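Local coordinates for acyl-[acyl-carrier-protein]--UDP-N-acetylglucosamine O-acyltransferase (Acinetobacter baumannii, PDB 4E6U) that probably transfers a hydroxyacyl chain from acyl carrier protein to UDP-N-acetylglucosamine, the first step of lipid A synthesis in lipopolysaccharide formation, at residues 116-121 with 134-139; 152-157 with 170-175; 34-39 with 53-58; 84-89 with 109-114. One frame throughout, in Å; residues are numbered along the deposited sequence. Where two conformers were deposited one is given.

Contact 1: residues 116-121 with 134-139. With EDO (1,2-ethanediol), chain J.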
loop_
_atom_site.group_PDB
_atom_site.type_symbol
_atom_site.label_atom_id
_atom_site.label_comp_id
_atom_site.label_asym_id
_atom_site.label_seq_id
_atom_site.Cartn_x
_atom_site.Cartn_y
_atom_site.Cartn_z
ATOM N N HIS A 116 -17.711 5.646 14.828
ATOM C CA HIS A 116 -16.547 6.246 15.466
ATOM C C HIS A 116 -15.227 5.596 15.057
ATOM O O HIS A 116 -14.264 5.600 15.822
ATOM C CB HIS A 116 -16.701 6.262 17.003
ATOM C CG HIS A 116 -17.872 7.064 17.471
ATOM N ND1 HIS A 116 -17.840 8.440 17.549
ATOM C CD2 HIS A 116 -19.106 6.688 17.875
ATOM C CE1 HIS A 116 -19.010 8.878 17.983
ATOM N NE2 HIS A 116 -19.797 7.836 18.180
ATOM N N ASN A 117 -15.192 5.064 13.837
ATOM C CA ASN A 117 -13.962 4.478 13.304
ATOM C C ASN A 117 -13.159 5.507 12.536
ATOM O O ASN A 117 -13.733 6.422 11.945
ATOM C CB ASN A 117 -14.326 3.311 12.406
ATOM C CG ASN A 117 -15.020 2.201 13.167
ATOM O OD1 ASN A 117 -14.398 1.553 14.018
ATOM N ND2 ASN A 117 -16.274 1.940 12.862
ATOM N N LEU A 118 -11.849 5.320 12.523
ATOM C CA LEU A 118 -10.948 6.095 11.663
ATOM C C LEU A 118 -10.290 5.126 10.705
ATOM O O LEU A 118 -9.552 4.219 11.132
ATOM C CB LEU A 118 -9.903 6.819 12.500
ATOM C CG LEU A 118 -8.730 7.441 11.733
ATOM C CD1 LEU A 118 -9.198 8.435 10.645
ATOM C CD2 LEU A 118 -7.733 8.131 12.669
ATOM N N LEU A 119 -10.600 5.285 9.419
ATOM C CA LEU A 119 -9.980 4.515 8.341
ATOM C C LEU A 119 -9.023 5.458 7.645
ATOM O O LEU A 119 -9.455 6.334 6.893
ATOM C CB LEU A 119 -11.029 3.948 7.377
ATOM C CG LEU A 119 -11.815 2.709 7.829
ATOM C CD1 LEU A 119 -12.711 3.042 9.012
ATOM C CD2 LEU A 119 -12.650 2.151 6.692
ATOM N N MET A 120 -7.742 5.317 7.947
ATOM C CA MET A 120 -6.737 6.192 7.345
ATOM C C MET A 120 -6.524 5.874 5.885
ATOM O O MET A 120 -7.104 4.936 5.333
ATOM C CB MET A 120 -5.426 6.116 8.114
ATOM C CG MET A 120 -5.538 6.720 9.491
ATOM S SD MET A 120 -3.909 6.815 10.274
ATOM C CE MET A 120 -4.345 6.875 11.998
ATOM N N VAL A 121 -5.703 6.693 5.238
ATOM C CA VAL A 121 -5.564 6.604 3.781
ATOM C C VAL A 121 -5.312 5.176 3.316
ATOM O O VAL A 121 -4.487 4.449 3.880
ATOM C CB VAL A 121 -4.440 7.538 3.271
ATOM C CG1 VAL A 121 -4.103 7.275 1.835
ATOM C CG2 VAL A 121 -4.829 9.007 3.455
ATOM N N HIS A 134 -15.118 2.471 17.211
ATOM C CA HIS A 134 -13.935 3.065 17.849
ATOM C C HIS A 134 -12.613 2.425 17.444
ATOM O O HIS A 134 -11.643 2.424 18.216
ATOM C CB HIS A 134 -14.062 3.096 19.400
ATOM C CG HIS A 134 -15.233 3.889 19.894
ATOM N ND1 HIS A 134 -15.236 5.268 19.938
ATOM C CD2 HIS A 134 -16.435 3.493 20.378
ATOM C CE1 HIS A 134 -16.398 5.685 20.415
ATOM N NE2 HIS A 134 -17.140 4.629 20.689
ATOM N N ASN A 135 -12.561 1.907 16.224
ATOM C CA ASN A 135 -11.340 1.301 15.721
ATOM C C ASN A 135 -10.501 2.287 14.926
ATOM O O ASN A 135 -11.032 3.272 14.407
ATOM C CB ASN A 135 -11.684 0.116 14.845
ATOM C CG ASN A 135 -12.488 -0.927 15.589
ATOM O OD1 ASN A 135 -11.988 -1.526 16.552
ATOM N ND2 ASN A 135 -13.719 -1.158 15.163
ATOM N N ILE A 136 -9.212 2.011 14.824
ATOM C CA ILE A 136 -8.302 2.840 14.032
ATOM C C ILE A 136 -7.548 1.921 13.109
ATOM O O ILE A 136 -6.866 0.996 13.561
ATOM C CB ILE A 136 -7.296 3.614 14.903
ATOM C CG1 ILE A 136 -8.017 4.593 15.838
ATOM C CG2 ILE A 136 -6.253 4.320 14.000
ATOM C CD1 ILE A 136 -7.114 5.246 16.880
ATOM N N PHE A 137 -7.666 2.165 11.807
ATOM C CA PHE A 137 -6.894 1.464 10.785
ATOM C C PHE A 137 -5.908 2.464 10.222
ATOM O O PHE A 137 -6.315 3.457 9.609
ATOM C CB PHE A 137 -7.805 0.959 9.675
ATOM C CG PHE A 137 -8.909 0.065 10.154
ATOM C CD1 PHE A 137 -8.730 -1.316 10.194
ATOM C CD2 PHE A 137 -10.105 0.606 10.601
ATOM C CE1 PHE A 137 -9.741 -2.141 10.635
ATOM C CE2 PHE A 137 -11.129 -0.203 11.031
ATOM C CZ PHE A 137 -10.950 -1.591 11.054
ATOM N N ALA A 138 -4.625 2.238 10.450
ATOM C CA ALA A 138 -3.600 3.130 9.930
ATOM C C ALA A 138 -3.425 2.955 8.428
ATOM O O ALA A 138 -4.067 2.120 7.794
ATOM C CB ALA A 138 -2.284 2.939 10.672
ATOM N N ASN A 139 -2.577 3.779 7.844
ATOM C CA ASN A 139 -2.468 3.810 6.398
ATOM C C ASN A 139 -2.194 2.460 5.778
ATOM O O ASN A 139 -1.421 1.671 6.327
ATOM C CB ASN A 139 -1.331 4.755 5.979
ATOM C CG ASN A 139 -1.706 6.196 6.118
ATOM O OD1 ASN A 139 -2.221 6.600 7.141
ATOM N ND2 ASN A 139 -1.439 6.995 5.070
HETATM C C1 EDO J . 0.617 7.186 8.980
HETATM O O1 EDO J . -0.375 6.279 9.491
HETATM C C2 EDO J . 1.473 6.506 7.915
HETATM O O2 EDO J . 1.337 5.082 8.020
HETATM O O HOH W 1 -11.401 5.660 16.130
#
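Asn117 OD1 is gripped by two donors of Asn135. Asn135 N lies 2.9 Å from Asn117 OD1, tilted 26° from the carbonyl plane, and Asn135 ND2 adds a weak, more bent bond to the same oxygen at 3.0 Å. The two amides lie side by side with planes 6° apart, and their other ends bond to backbone, Asn135 OD1 taking the Val153 N-H and Asn117 ND2 meeting Gly132 O. Asn117 and Asn135 hold equivalent places in successive coils of what is, as in other LpxA enzymes, a left-handed parallel beta-helix. Beside them His116 CB sits over one face of the His134 ring, 3.7 Å from the centroid, while the ring planes run almost parallel but are displaced, with little overlap. Straight parallel-sheet bonds follow, such as Phe137 N to Leu118 O at 2.9 Å. Leu119 CG lies 3.9 Å from Phe137 CD2 inside the coil, whereas the extended Met120 side chain carries CE to 3.8 Å from Ile136 CG2. Beyond, Asn139 OD1 accepts from an ethanediol hydroxyl and from Gln75 of a second subunit. The buried amides thus spend their polar atoms mainly on backbone groups of the adjoining coil, while the far end serves the subunit interface.

Contact 2: residues 152-157 with 170-175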
loop_
_atom_site.group_PDB
_atom_site.type_symbol
_atom_site.label_atom_id
_atom_site.label_comp_id
_atom_site.label_asym_id
_atom_site.label_seq_id
_atom_site.Cartn_x
_atom_site.Cartn_y
_atom_site.Cartn_z
ATOM N N HIS A 152 -12.495 -0.757 19.558
ATOM C CA HIS A 152 -11.283 -0.220 20.189
ATOM C C HIS A 152 -10.008 -0.941 19.773
ATOM O O HIS A 152 -9.057 -1.049 20.546
ATOM C CB HIS A 152 -11.442 -0.217 21.719
ATOM C CG HIS A 152 -12.506 0.710 22.193
ATOM N ND1 HIS A 152 -12.320 2.072 22.261
ATOM C CD2 HIS A 152 -13.773 0.477 22.605
ATOM C CE1 HIS A 152 -13.428 2.641 22.704
ATOM N NE2 HIS A 152 -14.326 1.697 22.909
ATOM N N VAL A 153 -9.990 -1.429 18.537
ATOM C CA VAL A 153 -8.826 -2.096 17.960
ATOM C C VAL A 153 -7.949 -1.070 17.236
ATOM O O VAL A 153 -8.473 -0.113 16.648
ATOM C CB VAL A 153 -9.275 -3.174 16.956
ATOM C CG1 VAL A 153 -8.081 -3.851 16.284
ATOM C CG2 VAL A 153 -10.181 -4.211 17.661
ATOM N N ILE A 154 -6.636 -1.255 17.277
ATOM C CA ILE A 154 -5.733 -0.407 16.498
ATOM C C ILE A 154 -4.951 -1.325 15.596
ATOM O O ILE A 154 -4.322 -2.290 16.061
ATOM C CB ILE A 154 -4.780 0.413 17.376
ATOM C CG1 ILE A 154 -5.582 1.340 18.295
ATOM C CG2 ILE A 154 -3.755 1.200 16.516
ATOM C CD1 ILE A 154 -4.755 2.103 19.313
ATOM N N VAL A 155 -4.999 -1.044 14.297
ATOM C CA VAL A 155 -4.239 -1.811 13.319
ATOM C C VAL A 155 -3.156 -0.921 12.727
ATOM O O VAL A 155 -3.445 0.078 12.063
ATOM C CB VAL A 155 -5.120 -2.391 12.206
ATOM C CG1 VAL A 155 -4.292 -3.311 11.290
ATOM C CG2 VAL A 155 -6.339 -3.134 12.798
ATOM N N GLY A 156 -1.900 -1.263 12.985
ATOM C CA GLY A 156 -0.777 -0.456 12.526
ATOM C C GLY A 156 -0.620 -0.464 11.013
ATOM O O GLY A 156 -1.075 -1.363 10.314
ATOM N N GLY A 157 0.060 0.561 10.523
ATOM C CA GLY A 157 0.127 0.819 9.090
ATOM C C GLY A 157 0.744 -0.303 8.297
ATOM O O GLY A 157 1.674 -0.984 8.760
ATOM N N TYR A 170 -9.959 -4.278 21.824
ATOM C CA TYR A 170 -8.810 -3.766 22.587
ATOM C C TYR A 170 -7.465 -4.365 22.190
ATOM O O TYR A 170 -6.451 -4.118 22.848
ATOM C CB TYR A 170 -9.022 -3.914 24.113
ATOM C CG TYR A 170 -10.329 -3.351 24.616
ATOM C CD1 TYR A 170 -11.370 -4.201 24.991
ATOM C CD2 TYR A 170 -10.536 -1.968 24.705
ATOM C CE1 TYR A 170 -12.586 -3.693 25.459
ATOM C CE2 TYR A 170 -11.740 -1.449 25.168
ATOM C CZ TYR A 170 -12.760 -2.316 25.531
ATOM O OH TYR A 170 -13.949 -1.787 25.990
ATOM N N SER A 171 -7.453 -5.151 21.118
ATOM C CA SER A 171 -6.204 -5.687 20.591
ATOM C C SER A 171 -5.444 -4.613 19.805
ATOM O O SER A 171 -6.022 -3.584 19.402
ATOM C CB SER A 171 -6.469 -6.906 19.718
ATOM O OG SER A 171 -7.265 -6.564 18.586
ATOM N N MET A 172 -4.158 -4.855 19.610
ATOM C CA MET A 172 -3.312 -3.958 18.822
ATOM C C MET A 172 -2.458 -4.771 17.898
ATOM O O MET A 172 -1.786 -5.714 18.321
ATOM C CB MET A 172 -2.415 -3.112 19.710
ATOM C CG MET A 172 -3.153 -2.177 20.658
ATOM S SD MET A 172 -2.054 -1.072 21.584
ATOM C CE MET A 172 -1.274 -0.168 20.244
ATOM N N ILE A 173 -2.483 -4.414 16.623
ATOM C CA ILE A 173 -1.666 -5.062 15.612
ATOM C C ILE A 173 -0.539 -4.097 15.267
ATOM O O ILE A 173 -0.790 -2.956 14.879
ATOM C CB ILE A 173 -2.520 -5.432 14.355
ATOM C CG1 ILE A 173 -3.442 -6.613 14.690
ATOM C CG2 ILE A 173 -1.630 -5.771 13.148
ATOM C CD1 ILE A 173 -4.591 -6.812 13.729
ATOM N N GLY A 174 0.706 -4.539 15.415
ATOM C CA GLY A 174 1.851 -3.677 15.112
ATOM C C GLY A 174 1.929 -3.336 13.638
ATOM O O GLY A 174 1.411 -4.061 12.786
ATOM N N GLY A 175 2.594 -2.228 13.335
ATOM C CA GLY A 175 2.845 -1.882 11.932
ATOM C C GLY A 175 3.477 -3.015 11.138
ATOM O O GLY A 175 4.267 -3.814 11.667
HETATM O O HOH W 2 -6.390 -1.176 20.829
#
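The rings of His152 and Tyr170 keep nearly the same plane direction (5° apart) but are displaced, with little face-to-face overlap and centroids 5.3 Å apart. What meets the tyrosine ring most closely is the histidine methylene, His152 CB lying 3.6 Å from Tyr170 CD2 in an oblique approach. The histidine ring also meets that of His134, so the row of rings runs on into the preceding coil. At the backbone beside them, a water donates to both carbonyls, 2.7 Å from His152 O and 2.8 Å from Ser171 O. These are successive turns of the left-handed parallel beta-helix built from hexapeptide repeats, and strands 154-155 and 172-173 run in parallel register. Ile173 N gives Ile154 O a nearly straight bond of 2.9 Å. On the inward face Val155 CG1 packs against Ile173 CG2 at 4.1 Å, and on the other Ile154 CD1 approaches Met172 CE. Ser171 OG, held between its backbone N and carbonyl carbon (chi1 62°), bonds to Asp168 O and touches Val153 CG1. At Gly156 the chains draw together: its N is 2.8 Å from Ile173 O, and Gly156 CA comes within 3.9 Å of Gly175 CA, a closeness that a CB at Gly156 would not fit.

Contact 3: residues 34-39 with 53-58; sequences IGPQVT and GGFTRI
Gln37 and Phe55 both hold CG anti to their carbonyl carbons (chi1 -57° and -58°), which sets Gln37 CG against the Phe55 ring. Gln37 CB stands over one face, offset toward the rim and 4.1 Å from the centroid, while Gln37 CG comes within 3.6 Å of Phe55 CE1. The glutamine chain then bends at chi2, and its end leads away from the segment 53-58. Pro36 meets the same ring through CG, 4.2 Å from Phe55 CE2, and its carbonyl oxygen accepts the Phe55 N-H at 2.9 Å. Phe55 also packs edge-to-face with Trp85 of the next coil. Here two consecutive coils of the left-handed parallel beta-helix turn a corner together: Gln37 and Phe55 both have positive phi, and parallel strand pairing takes over after them. Thr39 N donates to Thr56 O at 2.9 Å, and Ile58 N to Thr39 O at 2.8 Å. Within its own segment Thr56 OG1 donates to Gly54 O from above the carbonyl plane. Thr39 and Arg57 lie side by side, with Thr39 OG1 3.5 Å from Arg57 CG. The arginine stays extended from CG to NE, and its guanidinium forms a salt bridge with Glu87 and a cation-pi contact with Trp85. At the start of the corner, Gly35 CA approaches Gly53 O with a nearly straight C-H...O geometry at 3.4 Å.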
loop_
_atom_site.group_PDB
_atom_site.type_symbol
_atom_site.label_atom_id
_atom_site.label_comp_id
_atom_site.label_asym_id
_atom_site.label_seq_id
_atom_site.Cartn_x
_atom_site.Cartn_y
_atom_site.Cartn_z
ATOM N N ILE A 34 -23.024 9.118 -6.739
ATOM C CA ILE A 34 -23.842 8.381 -5.789
ATOM C C ILE A 34 -24.713 7.409 -6.567
ATOM O O ILE A 34 -25.578 7.825 -7.354
ATOM C CB ILE A 34 -24.746 9.332 -4.954
ATOM C CG1 ILE A 34 -23.950 10.471 -4.308
ATOM C CG2 ILE A 34 -25.558 8.524 -3.921
ATOM C CD1 ILE A 34 -22.833 10.009 -3.371
ATOM N N GLY A 35 -24.474 6.117 -6.390
ATOM C CA GLY A 35 -25.164 5.125 -7.168
ATOM C C GLY A 35 -26.548 4.769 -6.638
ATOM O O GLY A 35 -27.061 5.362 -5.681
ATOM N N PRO A 36 -27.152 3.766 -7.268
ATOM C CA PRO A 36 -28.509 3.374 -6.895
ATOM C C PRO A 36 -28.588 2.751 -5.511
ATOM O O PRO A 36 -27.632 2.124 -5.028
ATOM C CB PRO A 36 -28.877 2.353 -7.969
ATOM C CG PRO A 36 -27.589 1.748 -8.368
ATOM C CD PRO A 36 -26.624 2.916 -8.345
ATOM N N GLN A 37 -29.747 2.917 -4.871
ATOM C CA GLN A 37 -30.002 2.286 -3.567
ATOM C C GLN A 37 -28.988 2.704 -2.504
ATOM O O GLN A 37 -28.613 1.910 -1.626
ATOM C CB GLN A 37 -30.063 0.754 -3.694
ATOM C CG GLN A 37 -31.106 0.264 -4.698
ATOM C CD GLN A 37 -32.502 0.703 -4.329
ATOM O OE1 GLN A 37 -32.897 0.638 -3.164
ATOM N NE2 GLN A 37 -33.264 1.150 -5.327
ATOM N N VAL A 38 -28.531 3.946 -2.591
ATOM C CA VAL A 38 -27.706 4.539 -1.556
ATOM C C VAL A 38 -28.530 5.442 -0.655
ATOM O O VAL A 38 -29.367 6.220 -1.140
ATOM C CB VAL A 38 -26.515 5.320 -2.170
ATOM C CG1 VAL A 38 -25.712 6.068 -1.108
ATOM C CG2 VAL A 38 -25.624 4.350 -2.950
ATOM N N THR A 39 -28.306 5.341 0.645
ATOM C CA THR A 39 -28.917 6.245 1.610
ATOM C C THR A 39 -27.812 6.909 2.380
ATOM O O THR A 39 -26.887 6.224 2.828
ATOM C CB THR A 39 -29.921 5.515 2.532
ATOM O OG1 THR A 39 -29.247 4.601 3.391
ATOM C CG2 THR A 39 -30.939 4.772 1.722
ATOM N N GLY A 53 -20.680 3.328 -4.829
ATOM C CA GLY A 53 -21.068 2.506 -5.986
ATOM C C GLY A 53 -22.561 2.210 -6.049
ATOM O O GLY A 53 -23.195 2.373 -7.095
ATOM N N GLY A 54 -23.112 1.763 -4.926
ATOM C CA GLY A 54 -24.526 1.420 -4.885
ATOM C C GLY A 54 -24.790 0.611 -3.651
ATOM O O GLY A 54 -23.856 0.182 -2.966
ATOM N N PHE A 55 -26.074 0.420 -3.334
ATOM C CA PHE A 55 -26.464 -0.561 -2.309
ATOM C C PHE A 55 -25.694 -0.367 -1.004
ATOM O O PHE A 55 -25.133 -1.307 -0.438
ATOM C CB PHE A 55 -26.335 -1.991 -2.870
ATOM C CG PHE A 55 -27.158 -2.206 -4.086
ATOM C CD1 PHE A 55 -28.462 -2.687 -3.963
ATOM C CD2 PHE A 55 -26.678 -1.870 -5.346
ATOM C CE1 PHE A 55 -29.261 -2.853 -5.091
ATOM C CE2 PHE A 55 -27.473 -2.044 -6.479
ATOM C CZ PHE A 55 -28.763 -2.529 -6.344
ATOM N N THR A 56 -25.696 0.874 -0.533
ATOM C CA THR A 56 -24.939 1.271 0.639
ATOM C C THR A 56 -25.803 2.155 1.524
ATOM O O THR A 56 -26.422 3.110 1.033
ATOM C CB THR A 56 -23.641 2.027 0.212
ATOM O OG1 THR A 56 -22.807 1.116 -0.526
ATOM C CG2 THR A 56 -22.850 2.522 1.402
ATOM N N ARG A 57 -25.844 1.834 2.816
ATOM C CA ARG A 57 -26.504 2.676 3.806
ATOM C C ARG A 57 -25.426 3.329 4.635
ATOM O O ARG A 57 -24.586 2.625 5.201
ATOM C CB ARG A 57 -27.425 1.843 4.710
ATOM C CG ARG A 57 -28.539 1.171 3.946
ATOM C CD ARG A 57 -29.432 0.321 4.853
ATOM N NE ARG A 57 -30.272 -0.558 4.040
ATOM C CZ ARG A 57 -30.052 -1.854 3.825
ATOM N NH1 ARG A 57 -29.014 -2.477 4.380
ATOM N NH2 ARG A 57 -30.887 -2.535 3.048
ATOM N N ILE A 58 -25.402 4.659 4.662
ATOM C CA ILE A 58 -24.424 5.441 5.410
ATOM C C ILE A 58 -25.155 6.210 6.499
ATOM O O ILE A 58 -26.139 6.885 6.214
ATOM C CB ILE A 58 -23.664 6.425 4.480
ATOM C CG1 ILE A 58 -22.910 5.617 3.419
ATOM C CG2 ILE A 58 -22.718 7.318 5.281
ATOM C CD1 ILE A 58 -22.335 6.432 2.273
#

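Contact 4: residues 84-89 with 109-114; sequences TWLEIG and ALTKIG
Charge pairing joins Glu87 to Lys112: Lys112 NZ meets Glu87 OE1 on its anti side, 3.0 Å away and 28° out of the carboxylate plane. The lysine chain is extended until it bends at chi4 (70°), which turns NZ toward the acid. Glu87 OE2 has its own partner in Arg57. Apolar contacts divide between the two faces. Leu110 has CG anti to the backbone N (chi1 178°), a torsion that sends CG toward the glutamate; the side chain crosses it at about a right angle, with Leu110 CD1 3.6 Å from the methylene Glu87 CG, and the same methyl touches Trp85 CB at 3.9 Å. On the buried face Leu86 CD1 lies 3.7 Å from Thr111 CG2, and Ile88 and Ile113 run side by side, facing the inside of the left-handed parallel beta-helix, whose coils stack strand 85-88 directly on strand 110-113. Backbone bonds knit the two in register, among them Glu87 N to Thr111 O at 2.8 Å and Ile113 N to Glu87 O. At the far end Gly89 N divides between Ile113 O and Gly114 O, both bonds weak. The hydroxyls bond outside the pair: Thr84 OG1 to Gly103 O, Thr111 OG1 to His101 O and Asp128 N.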
loop_
_atom_site.group_PDB
_atom_site.type_symbol
_atom_site.label_atom_id
_atom_site.label_comp_id
_atom_site.label_asym_id
_atom_site.label_seq_id
_atom_site.Cartn_x
_atom_site.Cartn_y
_atom_site.Cartn_z
ATOM N N THR A 84 -26.166 -7.356 -3.036
ATOM C CA THR A 84 -25.545 -7.347 -1.719
ATOM C C THR A 84 -25.225 -5.911 -1.331
ATOM O O THR A 84 -25.281 -5.013 -2.164
ATOM C CB THR A 84 -24.262 -8.186 -1.643
ATOM O OG1 THR A 84 -23.274 -7.551 -2.445
ATOM C CG2 THR A 84 -24.470 -9.623 -2.183
ATOM N N TRP A 85 -24.883 -5.726 -0.063
ATOM C CA TRP A 85 -24.912 -4.417 0.581
ATOM C C TRP A 85 -23.653 -4.091 1.365
ATOM O O TRP A 85 -22.879 -4.979 1.755
ATOM C CB TRP A 85 -26.118 -4.365 1.536
ATOM C CG TRP A 85 -27.414 -4.376 0.801
ATOM C CD1 TRP A 85 -28.079 -5.474 0.306
ATOM C CD2 TRP A 85 -28.198 -3.234 0.452
ATOM N NE1 TRP A 85 -29.231 -5.071 -0.328
ATOM C CE2 TRP A 85 -29.334 -3.708 -0.246
ATOM C CE3 TRP A 85 -28.061 -1.856 0.679
ATOM C CZ2 TRP A 85 -30.325 -2.842 -0.741
ATOM C CZ3 TRP A 85 -29.053 -0.993 0.181
ATOM C CH2 TRP A 85 -30.162 -1.500 -0.518
ATOM N N LEU A 86 -23.491 -2.798 1.597
ATOM C CA LEU A 86 -22.575 -2.242 2.573
ATOM C C LEU A 86 -23.363 -1.366 3.535
ATOM O O LEU A 86 -24.194 -0.569 3.098
ATOM C CB LEU A 86 -21.461 -1.403 1.902
ATOM C CG LEU A 86 -20.576 -0.534 2.817
ATOM C CD1 LEU A 86 -19.741 -1.403 3.740
ATOM C CD2 LEU A 86 -19.655 0.342 1.970
ATOM N N GLU A 87 -23.081 -1.504 4.824
ATOM C CA GLU A 87 -23.603 -0.595 5.836
ATOM C C GLU A 87 -22.474 0.079 6.592
ATOM O O GLU A 87 -21.502 -0.580 6.982
ATOM C CB GLU A 87 -24.507 -1.371 6.815
ATOM C CG GLU A 87 -25.853 -1.735 6.227
ATOM C CD GLU A 87 -26.688 -2.635 7.117
ATOM O OE1 GLU A 87 -26.217 -3.037 8.207
ATOM O OE2 GLU A 87 -27.815 -2.953 6.682
ATOM N N ILE A 88 -22.601 1.383 6.799
ATOM C CA ILE A 88 -21.669 2.175 7.568
ATOM C C ILE A 88 -22.491 2.901 8.631
ATOM O O ILE A 88 -23.541 3.465 8.300
ATOM C CB ILE A 88 -20.963 3.196 6.640
ATOM C CG1 ILE A 88 -20.018 2.469 5.680
ATOM C CG2 ILE A 88 -20.213 4.250 7.433
ATOM C CD1 ILE A 88 -19.564 3.337 4.501
ATOM N N GLY A 89 -22.016 2.892 9.873
ATOM C CA GLY A 89 -22.729 3.556 10.983
ATOM C C GLY A 89 -22.493 5.050 11.015
ATOM O O GLY A 89 -22.592 5.732 9.977
ATOM N N ALA A 109 -24.442 -11.451 2.609
ATOM C CA ALA A 109 -24.754 -10.388 1.634
ATOM C C ALA A 109 -24.548 -8.988 2.213
ATOM O O ALA A 109 -25.193 -8.032 1.794
ATOM C CB ALA A 109 -26.181 -10.569 1.080
ATOM N N LEU A 110 -23.622 -8.867 3.156
ATOM C CA LEU A 110 -23.476 -7.604 3.889
ATOM C C LEU A 110 -22.072 -7.405 4.431
ATOM O O LEU A 110 -21.528 -8.237 5.155
ATOM C CB LEU A 110 -24.488 -7.537 5.045
ATOM C CG LEU A 110 -24.427 -6.300 5.946
ATOM C CD1 LEU A 110 -24.837 -5.061 5.182
ATOM C CD2 LEU A 110 -25.326 -6.506 7.178
ATOM N N THR A 111 -21.473 -6.287 4.055
ATOM C CA THR A 111 -20.304 -5.776 4.739
ATOM C C THR A 111 -20.792 -4.702 5.674
ATOM O O THR A 111 -21.629 -3.883 5.265
ATOM C CB THR A 111 -19.353 -5.157 3.722
ATOM O OG1 THR A 111 -19.045 -6.130 2.716
ATOM C CG2 THR A 111 -18.077 -4.659 4.388
ATOM N N LYS A 112 -20.314 -4.701 6.920
ATOM C CA LYS A 112 -20.837 -3.786 7.937
ATOM C C LYS A 112 -19.722 -3.157 8.727
ATOM O O LYS A 112 -18.829 -3.862 9.206
ATOM C CB LYS A 112 -21.821 -4.507 8.869
ATOM C CG LYS A 112 -22.449 -3.608 9.913
ATOM C CD LYS A 112 -23.637 -4.296 10.564
ATOM C CE LYS A 112 -24.332 -3.372 11.556
ATOM N NZ LYS A 112 -25.064 -2.243 10.888
ATOM N N ILE A 113 -19.736 -1.834 8.827
ATOM C CA ILE A 113 -18.833 -1.096 9.700
ATOM C C ILE A 113 -19.694 -0.304 10.685
ATOM O O ILE A 113 -20.740 0.239 10.290
ATOM C CB ILE A 113 -17.801 -0.194 8.890
ATOM C CG1 ILE A 113 -18.072 1.300 8.976
ATOM C CG2 ILE A 113 -17.519 -0.758 7.478
ATOM C CD1 ILE A 113 -16.875 2.159 8.537
ATOM N N GLY A 114 -19.242 -0.222 11.929
ATOM C CA GLY A 114 -19.979 0.481 12.961
ATOM C C GLY A 114 -19.743 1.971 12.971
ATOM O O GLY A 114 -19.845 2.629 11.916
#

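From the N terminus, contact 3 closes first, joining neighbouring coils through 34-39 and 53-58. Contact 4 follows, closing a longer loop between 84-89 and 109-114, and then contacts 1 and 2 each close an 18-residue turn. All four run in series, with none nested or crossed. Contacts 3 and 4 share a parallel sheet, where strands 56-58 and 85-88 are neighbours. Contacts 1 and 2 share another, through the neighbouring strands 136-137 and 154-155. The two sheets are successive walls of the helix: strand 118-119 follows strand 110-113, and Leu119 packs on Ile113 inside. Contacts 2 and 3 lie on opposite sides of the chain's centre.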